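Local coordinates for Zn-dependent hydrolase of metallo-beta-lactamase superfamily TM0207 (Thermotoga maritima, PDB 1VJN), which is a putative zinc-dependent hydrolase of the metallo-beta-lactamase superfamily, whose substrate is not known, at residues V144-K158 and F181-F193. Numbering follows the deposited sequence.
Sequences VPVGGTYTIGPKEAK and FNLLPVDDFLKLF
G147 and L184 bring the two backbones together, their CA atoms 4.7 Å apart, and L184 N donates to G147 O with an N-H...O angle of 165°. Two waters extend this link: one donates to both V146 O and P185 O, the other donates to G147 O and N182 O and accepts from T149 OG1. The F189 ring is central to the apolar part. With CG anti to the backbone N (chi1 -177°), it presents one face to V146, whose CG1 stands 3.7 Å from the ring centroid and 12° off the normal, a CH-pi contact; F193 CE1 lies over the opposite face, nearer the rim. P154 O meets the edge of the F189 ring, 3.4 Å from F189 CD1, while A157 CB comes to 3.7 Å from F189 CE1. L192 CD1 lies 3.5 Å from P154 O, and P154 CD packs against L184 CD1 at 3.6 Å. K158 sets CD over one face of the F193 ring, with K158 CG 3.6 Å from F193 CZ at the rim, leaving NZ to pair with D162. At the other end, L183 CD2 lies 3.7 Å from Y150 CD2, at the ring edge. The contact thus joins the loop after strand 141-145 and the start of helix 154-163, with G153 at the N-cap position, to helix 187-190 and its flanking loops; F189 also packs on P171 of strand 168-172, and F193 on V214 of strand 213-216, in the mixed sheet of the metallo-hydrolase/oxidoreductase fold.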
loop_
_atom_site.group_PDB
_atom_site.type_symbol
_atom_site.label_atom_id
_atom_site.label_comp_id
_atom_site.label_asym_id
_atom_site.label_seq_id
_atom_site.Cartn_x
_atom_site.Cartn_y
_atom_site.Cartn_z
ATOM N N VAL A 144 -3.000 -3.088 2.413
ATOM C CA VAL A 144 -4.459 -3.307 2.251
ATOM C C VAL A 144 -5.242 -2.608 3.390
ATOM O O VAL A 144 -4.890 -2.752 4.539
ATOM C CB VAL A 144 -4.788 -4.857 2.148
ATOM C CG1 VAL A 144 -4.442 -5.569 3.405
ATOM C CG2 VAL A 144 -6.261 -5.118 1.875
ATOM N N PRO A 145 -6.263 -1.801 3.059
ATOM C CA PRO A 145 -7.094 -1.173 4.049
ATOM C C PRO A 145 -8.032 -2.199 4.681
ATOM O O PRO A 145 -8.455 -3.107 3.991
ATOM C CB PRO A 145 -7.900 -0.142 3.229
ATOM C CG PRO A 145 -7.980 -0.702 1.886
ATOM C CD PRO A 145 -6.713 -1.452 1.705
ATOM N N VAL A 146 -8.304 -2.073 5.980
ATOM C CA VAL A 146 -9.136 -3.015 6.698
ATOM C C VAL A 146 -10.137 -2.405 7.696
ATOM O O VAL A 146 -10.737 -3.139 8.481
ATOM C CB VAL A 146 -8.245 -4.018 7.503
ATOM C CG1 VAL A 146 -7.293 -4.775 6.567
ATOM C CG2 VAL A 146 -7.461 -3.315 8.657
ATOM N N GLY A 147 -10.314 -1.086 7.693
ATOM C CA GLY A 147 -11.189 -0.443 8.684
ATOM C C GLY A 147 -12.695 -0.551 8.477
ATOM O O GLY A 147 -13.440 -0.229 9.402
ATOM N N GLY A 148 -13.158 -0.892 7.267
ATOM C CA GLY A 148 -14.568 -1.328 7.059
ATOM C C GLY A 148 -15.756 -0.447 6.637
ATOM O O GLY A 148 -16.806 -0.973 6.175
ATOM N N THR A 149 -15.661 0.853 6.785
ATOM C CA THR A 149 -16.823 1.715 6.423
ATOM C C THR A 149 -16.470 2.550 5.188
ATOM O O THR A 149 -17.176 2.550 4.188
ATOM C CB THR A 149 -17.094 2.619 7.622
ATOM O OG1 THR A 149 -17.613 1.811 8.670
ATOM C CG2 THR A 149 -18.191 3.646 7.387
ATOM N N TYR A 150 -15.331 3.237 5.285
ATOM C CA TYR A 150 -14.778 4.114 4.249
ATOM C C TYR A 150 -13.972 3.301 3.229
ATOM O O TYR A 150 -13.666 3.779 2.146
ATOM C CB TYR A 150 -13.863 5.143 4.917
ATOM C CG TYR A 150 -14.579 5.753 6.073
ATOM C CD1 TYR A 150 -15.674 6.587 5.864
ATOM C CD2 TYR A 150 -14.232 5.427 7.388
ATOM C CE1 TYR A 150 -16.380 7.128 6.936
ATOM C CE2 TYR A 150 -14.918 5.958 8.458
ATOM C CZ TYR A 150 -15.995 6.806 8.235
ATOM O OH TYR A 150 -16.696 7.322 9.309
ATOM N N THR A 151 -13.597 2.094 3.617
ATOM C CA THR A 151 -12.924 1.137 2.751
ATOM C C THR A 151 -13.519 -0.208 3.032
ATOM O O THR A 151 -14.438 -0.350 3.822
ATOM C CB THR A 151 -11.398 1.081 3.059
ATOM O OG1 THR A 151 -11.165 0.549 4.383
ATOM C CG2 THR A 151 -10.773 2.499 3.088
ATOM N N ILE A 152 -12.946 -1.223 2.425
ATOM C CA ILE A 152 -13.268 -2.588 2.764
ATOM C C ILE A 152 -12.914 -2.859 4.211
ATOM O O ILE A 152 -12.117 -2.130 4.818
ATOM C CB ILE A 152 -12.546 -3.576 1.843
ATOM C CG1 ILE A 152 -11.040 -3.274 1.714
ATOM C CG2 ILE A 152 -13.153 -3.516 0.444
ATOM C CD1 ILE A 152 -10.240 -4.375 0.976
ATOM N N GLY A 153 -13.548 -3.892 4.730
ATOM C CA GLY A 153 -13.379 -4.381 6.070
ATOM C C GLY A 153 -12.468 -5.583 6.051
ATOM O O GLY A 153 -11.933 -5.963 4.992
ATOM N N PRO A 154 -12.294 -6.187 7.223
ATOM C CA PRO A 154 -11.355 -7.280 7.411
ATOM C C PRO A 154 -11.588 -8.533 6.553
ATOM O O PRO A 154 -10.632 -9.051 5.985
ATOM C CB PRO A 154 -11.475 -7.599 8.923
ATOM C CG PRO A 154 -12.709 -6.978 9.394
ATOM C CD PRO A 154 -12.971 -5.819 8.471
ATOM N N LYS A 155 -12.829 -9.031 6.466
ATOM C CA LYS A 155 -13.062 -10.215 5.701
ATOM C C LYS A 155 -12.877 -9.980 4.212
ATOM O O LYS A 155 -12.340 -10.822 3.513
ATOM C CB LYS A 155 -14.447 -10.760 5.992
ATOM C CG LYS A 155 -14.667 -11.100 7.475
ATOM C CD LYS A 155 -16.011 -11.842 7.695
ATOM C CE LYS A 155 -16.038 -12.622 9.057
ATOM N NZ LYS A 155 -17.229 -13.561 9.207
ATOM N N GLU A 156 -13.305 -8.820 3.716
ATOM C CA GLU A 156 -13.134 -8.500 2.318
ATOM C C GLU A 156 -11.645 -8.289 2.032
ATOM O O GLU A 156 -11.198 -8.574 0.940
ATOM C CB GLU A 156 -13.868 -7.214 1.958
ATOM C CG GLU A 156 -15.387 -7.311 1.992
ATOM C CD GLU A 156 -16.034 -5.928 1.976
ATOM O OE1 GLU A 156 -15.796 -5.101 2.920
ATOM O OE2 GLU A 156 -16.765 -5.672 1.021
ATOM N N ALA A 157 -10.882 -7.756 2.994
ATOM C CA ALA A 157 -9.434 -7.573 2.754
ATOM C C ALA A 157 -8.720 -8.905 2.619
ATOM O O ALA A 157 -7.842 -9.059 1.759
ATOM C CB ALA A 157 -8.803 -6.753 3.822
ATOM N N LYS A 158 -9.070 -9.874 3.448
ATOM C CA LYS A 158 -8.482 -11.216 3.305
ATOM C C LYS A 158 -8.865 -11.848 1.949
ATOM O O LYS A 158 -8.065 -12.545 1.339
ATOM C CB LYS A 158 -8.907 -12.161 4.438
ATOM C CG LYS A 158 -8.131 -13.469 4.460
ATOM C CD LYS A 158 -8.559 -14.356 5.639
ATOM C CE LYS A 158 -7.781 -15.665 5.687
ATOM N NZ LYS A 158 -7.698 -16.249 4.329
ATOM N N PHE A 181 -13.577 7.000 14.561
ATOM C CA PHE A 181 -15.002 6.964 14.226
ATOM C C PHE A 181 -15.307 6.036 13.051
ATOM O O PHE A 181 -14.790 6.202 11.934
ATOM C CB PHE A 181 -15.534 8.377 13.957
ATOM C CG PHE A 181 -17.017 8.473 14.027
ATOM C CD1 PHE A 181 -17.657 8.707 15.223
ATOM C CD2 PHE A 181 -17.780 8.308 12.874
ATOM C CE1 PHE A 181 -19.041 8.764 15.284
ATOM C CE2 PHE A 181 -19.174 8.369 12.926
ATOM C CZ PHE A 181 -19.792 8.595 14.121
ATOM N N ASN A 182 -16.126 5.032 13.329
ATOM C CA ASN A 182 -16.458 4.009 12.352
ATOM C C ASN A 182 -15.276 3.352 11.706
ATOM O O ASN A 182 -15.300 3.083 10.485
ATOM C CB ASN A 182 -17.329 4.591 11.231
ATOM C CG ASN A 182 -18.755 4.639 11.590
ATOM O OD1 ASN A 182 -19.228 3.872 12.435
ATOM N ND2 ASN A 182 -19.475 5.519 10.942
ATOM N N LEU A 183 -14.230 3.091 12.480
ATOM C CA LEU A 183 -13.110 2.325 11.965
ATOM C C LEU A 183 -12.871 1.130 12.879
ATOM O O LEU A 183 -12.772 1.300 14.071
ATOM C CB LEU A 183 -11.862 3.163 11.959
ATOM C CG LEU A 183 -11.688 4.245 10.933
ATOM C CD1 LEU A 183 -10.321 4.847 11.151
ATOM C CD2 LEU A 183 -11.819 3.651 9.525
ATOM N N LEU A 184 -12.743 -0.062 12.309
ATOM C CA LEU A 184 -12.511 -1.261 13.098
ATOM C C LEU A 184 -11.048 -1.355 13.507
ATOM O O LEU A 184 -10.164 -0.837 12.819
ATOM C CB LEU A 184 -12.903 -2.495 12.296
ATOM C CG LEU A 184 -14.389 -2.610 11.929
ATOM C CD1 LEU A 184 -14.629 -3.686 10.877
ATOM C CD2 LEU A 184 -15.279 -2.854 13.183
ATOM N N PRO A 185 -10.782 -2.014 14.631
ATOM C CA PRO A 185 -9.421 -2.264 15.041
ATOM C C PRO A 185 -8.715 -3.256 14.099
ATOM O O PRO A 185 -9.369 -4.074 13.484
ATOM C CB PRO A 185 -9.582 -2.856 16.430
ATOM C CG PRO A 185 -10.902 -3.482 16.406
ATOM C CD PRO A 185 -11.757 -2.550 15.606
ATOM N N VAL A 186 -7.385 -3.158 14.010
ATOM C CA VAL A 186 -6.595 -4.093 13.233
ATOM C C VAL A 186 -6.775 -5.528 13.764
ATOM O O VAL A 186 -6.682 -6.484 13.019
ATOM C CB VAL A 186 -5.073 -3.670 13.196
ATOM C CG1 VAL A 186 -4.374 -3.868 14.500
ATOM C CG2 VAL A 186 -4.374 -4.446 12.104
ATOM N N ASP A 187 -7.081 -5.667 15.046
ATOM C CA ASP A 187 -7.297 -6.991 15.642
ATOM C C ASP A 187 -8.400 -7.797 14.943
ATOM O O ASP A 187 -8.330 -9.024 14.916
ATOM C CB ASP A 187 -7.632 -6.861 17.129
ATOM C CG ASP A 187 -6.427 -6.422 17.990
ATOM O OD1 ASP A 187 -5.282 -6.249 17.474
ATOM O OD2 ASP A 187 -6.553 -6.227 19.229
ATOM N N ASP A 188 -9.411 -7.119 14.363
ATOM C CA ASP A 188 -10.473 -7.820 13.618
ATOM C C ASP A 188 -9.971 -8.481 12.350
ATOM O O ASP A 188 -10.502 -9.465 11.893
ATOM C CB ASP A 188 -11.594 -6.853 13.221
ATOM C CG ASP A 188 -12.434 -6.416 14.397
ATOM O OD1 ASP A 188 -12.083 -6.719 15.561
ATOM O OD2 ASP A 188 -13.472 -5.746 14.254
ATOM N N PHE A 189 -8.969 -7.909 11.734
ATOM C CA PHE A 189 -8.318 -8.543 10.599
ATOM C C PHE A 189 -7.375 -9.644 11.069
ATOM O O PHE A 189 -7.352 -10.752 10.516
ATOM C CB PHE A 189 -7.601 -7.454 9.842
ATOM C CG PHE A 189 -6.912 -7.898 8.598
ATOM C CD1 PHE A 189 -7.625 -8.375 7.522
ATOM C CD2 PHE A 189 -5.516 -7.762 8.482
ATOM C CE1 PHE A 189 -6.989 -8.741 6.369
ATOM C CE2 PHE A 189 -4.872 -8.144 7.327
ATOM C CZ PHE A 189 -5.597 -8.621 6.266
ATOM N N LEU A 190 -6.600 -9.374 12.110
ATOM C CA LEU A 190 -5.594 -10.354 12.580
ATOM C C LEU A 190 -6.193 -11.695 12.999
ATOM O O LEU A 190 -5.574 -12.745 12.826
ATOM C CB LEU A 190 -4.772 -9.790 13.750
ATOM C CG LEU A 190 -4.052 -8.477 13.471
ATOM C CD1 LEU A 190 -3.232 -8.016 14.692
ATOM C CD2 LEU A 190 -3.173 -8.587 12.245
ATOM N N LYS A 191 -7.383 -11.663 13.587
ATOM C CA LYS A 191 -8.051 -12.885 14.001
ATOM C C LYS A 191 -8.384 -13.845 12.834
ATOM O O LYS A 191 -8.706 -14.999 13.060
ATOM C CB LYS A 191 -9.299 -12.587 14.850
ATOM C CG LYS A 191 -10.344 -11.695 14.193
ATOM C CD LYS A 191 -11.789 -12.170 14.414
ATOM C CE LYS A 191 -12.185 -12.291 15.887
ATOM N NZ LYS A 191 -13.462 -13.102 16.051
ATOM N N LEU A 192 -8.246 -13.392 11.592
ATOM C CA LEU A 192 -8.582 -14.215 10.441
ATOM C C LEU A 192 -7.414 -15.036 9.945
ATOM O O LEU A 192 -7.559 -15.815 9.002
ATOM C CB LEU A 192 -9.104 -13.310 9.316
ATOM C CG LEU A 192 -10.347 -12.475 9.667
ATOM C CD1 LEU A 192 -10.677 -11.512 8.499
ATOM C CD2 LEU A 192 -11.568 -13.359 10.038
ATOM N N PHE A 193 -6.249 -14.851 10.565
ATOM C CA PHE A 193 -5.023 -15.526 10.164
ATOM C C PHE A 193 -4.435 -16.317 11.344
ATOM O O PHE A 193 -4.766 -16.090 12.504
ATOM C CB PHE A 193 -3.985 -14.529 9.645
ATOM C CG PHE A 193 -4.470 -13.679 8.484
ATOM C CD1 PHE A 193 -5.118 -12.481 8.718
ATOM C CD2 PHE A 193 -4.244 -14.071 7.166
ATOM C CE1 PHE A 193 -5.561 -11.697 7.661
ATOM C CE2 PHE A 193 -4.695 -13.298 6.098
ATOM C CZ PHE A 193 -5.349 -12.102 6.343
HETATM O O HOH W 1 -10.003 -4.892 10.715
HETATM O O HOH W 2 -15.977 0.043 9.993
#